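Local coordinates for protein putative O-acetylhomoserine (Thiol)-lyase (Campylobacter jejuni, PDB 4OC9) that probably uses pyridoxal 5'-phosphate to make homocysteine from O-acetylhomoserine and a sulfur donor, as in related O-acetylhomoserine sulfhydrylases, at residues A91-A96 and H118-F123. Residues are numbered along the deposited sequence; the frame is centred on the assembly and turned at random.
Sequences ALINLA and HTLKNF
L120 reaches across to L92 and I93 with its two methyls divided between them, joining the C-terminal part of helix 84-93 to segment 118-123, on helix 110-119, in the pyridoxal-phosphate-dependent aminotransferase-like fold of this family. Strand 101-105 of the large mixed sheet lies between the two helices in sequence. The closest approach is methyl to methyl: CD1 of L92 stands 4.0 Å from CD1 of L120, and the two side chains cross at about a right angle. The other branch, CD2 of L120, lies 4.4 Å from CG2 of I93, a looser touch. Both leucines direct CB toward the other segment and set CG anti to the carbonyl carbon (chi1 -65° in L92, -67° in L120), which brings their CD1 methyls together although the nearest CA atoms, those of I93 and L120, are 9.0 Å apart. The segments bury 111 Å² between them; I116 and I179 also pack on L92, and L115 and I125 on L120. I93 also packs on W266 and L270 of helix 257-270 and on F123 of the second subunit, whose ring stacks with F123 of this chain; the contact therefore borders the interface with that subunit. The carbonyl O of L92 accepts two backbone bonds, from N of L95 at 2.9 Å and from N of A96 at 2.7 Å.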
loop_
_atom_site.group_PDB
_atom_site.type_symbol
_atom_site.label_atom_id
_atom_site.label_comp_id
_atom_site.label_asym_id
_atom_site.label_seq_id
_atom_site.Cartn_x
_atom_site.Cartn_y
_atom_site.Cartn_z
ATOM N N ALA D 91 16.995 21.665 3.361
ATOM C CA ALA D 91 17.096 22.985 2.725
ATOM C C ALA D 91 18.163 23.861 3.410
ATOM O O ALA D 91 18.974 24.507 2.741
ATOM C CB ALA D 91 15.772 23.688 2.713
ATOM N N LEU D 92 18.186 23.827 4.730
ATOM C CA LEU D 92 19.159 24.582 5.494
ATOM C C LEU D 92 20.605 24.058 5.328
ATOM O O LEU D 92 21.535 24.819 5.000
ATOM C CB LEU D 92 18.741 24.605 6.967
ATOM C CG LEU D 92 17.419 25.365 7.210
ATOM C CD1 LEU D 92 16.867 25.145 8.613
ATOM C CD2 LEU D 92 17.579 26.852 6.924
ATOM N N ILE D 93 20.802 22.758 5.538
ATOM C CA ILE D 93 22.155 22.177 5.408
ATOM C C ILE D 93 22.664 22.215 3.987
ATOM O O ILE D 93 23.863 22.118 3.792
ATOM C CB ILE D 93 22.282 20.744 5.957
ATOM C CG1 ILE D 93 21.384 19.788 5.153
ATOM C CG2 ILE D 93 21.974 20.735 7.452
ATOM C CD1 ILE D 93 21.404 18.354 5.635
ATOM N N ASN D 94 21.791 22.377 3.000
ATOM C CA ASN D 94 22.277 22.408 1.635
ATOM C C ASN D 94 22.896 23.774 1.382
ATOM O O ASN D 94 23.558 23.992 0.367
ATOM C CB ASN D 94 21.146 22.216 0.631
ATOM C CG ASN D 94 21.654 21.816 -0.741
ATOM O OD1 ASN D 94 22.667 21.116 -0.855
ATOM N ND2 ASN D 94 20.905 22.142 -1.767
ATOM N N LEU D 95 22.629 24.700 2.303
ATOM C CA LEU D 95 23.111 26.077 2.238
ATOM C C LEU D 95 24.128 26.458 3.312
ATOM O O LEU D 95 25.056 27.208 3.026
ATOM C CB LEU D 95 21.924 27.027 2.364
ATOM C CG LEU D 95 20.868 26.934 1.262
ATOM C CD1 LEU D 95 19.652 27.774 1.598
ATOM C CD2 LEU D 95 21.464 27.320 -0.082
ATOM N N ALA D 96 23.959 25.930 4.521
ATOM C CA ALA D 96 24.864 26.229 5.620
ATOM C C ALA D 96 25.564 24.990 6.159
ATOM O O ALA D 96 25.000 23.891 6.194
ATOM C CB ALA D 96 24.100 26.887 6.746
ATOM N N HIS D 118 18.017 24.852 18.261
ATOM C CA HIS D 118 18.736 23.922 19.141
ATOM C C HIS D 118 19.472 22.798 18.442
ATOM O O HIS D 118 20.686 22.677 18.559
ATOM C CB HIS D 118 17.827 23.315 20.222
ATOM C CG HIS D 118 17.212 24.332 21.131
ATOM N ND1 HIS D 118 17.926 24.988 22.113
ATOM C CD2 HIS D 118 15.931 24.763 21.252
ATOM C CE1 HIS D 118 17.124 25.813 22.767
ATOM N NE2 HIS D 118 15.906 25.686 22.272
ATOM N N THR D 119 18.740 21.973 17.712
ATOM C CA THR D 119 19.339 20.831 17.021
ATOM C C THR D 119 20.476 21.135 16.050
ATOM O O THR D 119 21.494 20.430 16.060
ATOM C CB THR D 119 18.279 20.021 16.336
ATOM O OG1 THR D 119 17.301 19.671 17.308
ATOM C CG2 THR D 119 18.888 18.767 15.729
ATOM N N LEU D 120 20.354 22.182 15.249
ATOM C CA LEU D 120 21.444 22.530 14.324
ATOM C C LEU D 120 22.770 22.952 15.029
ATOM O O LEU D 120 23.826 22.925 14.372
ATOM C CB LEU D 120 21.038 23.559 13.271
ATOM C CG LEU D 120 20.011 23.102 12.231
ATOM C CD1 LEU D 120 19.658 24.257 11.333
ATOM C CD2 LEU D 120 20.528 21.946 11.405
ATOM N N LYS D 121 22.734 23.331 16.313
ATOM C CA LYS D 121 23.970 23.694 17.029
ATOM C C LYS D 121 24.924 22.510 17.013
ATOM O O LYS D 121 26.127 22.678 16.826
ATOM C CB LYS D 121 23.732 24.045 18.491
ATOM C CG LYS D 121 23.031 25.342 18.766
ATOM C CD LYS D 121 22.869 25.516 20.265
ATOM C CE LYS D 121 22.185 26.879 20.459
ATOM N NZ LYS D 121 21.933 27.448 21.811
ATOM N N ASN D 122 24.364 21.313 17.209
ATOM C CA ASN D 122 25.146 20.071 17.194
ATOM C C ASN D 122 25.986 19.938 15.945
ATOM O O ASN D 122 27.000 19.240 15.944
ATOM C CB ASN D 122 24.222 18.873 17.309
ATOM C CG ASN D 122 23.574 18.788 18.672
ATOM O OD1 ASN D 122 24.272 18.746 19.672
ATOM N ND2 ASN D 122 22.254 18.687 18.718
ATOM N N PHE D 123 25.588 20.617 14.879
ATOM C CA PHE D 123 26.352 20.535 13.652
ATOM C C PHE D 123 27.150 21.834 13.388
ATOM O O PHE D 123 27.622 22.059 12.267
ATOM C CB PHE D 123 25.460 20.193 12.450
ATOM C CG PHE D 123 24.537 19.012 12.679
ATOM C CD1 PHE D 123 24.987 17.856 13.289
ATOM C CD2 PHE D 123 23.281 18.993 12.089
ATOM C CE1 PHE D 123 24.144 16.763 13.464
ATOM C CE2 PHE D 123 22.428 17.898 12.247
ATOM C CZ PHE D 123 22.855 16.775 12.925
#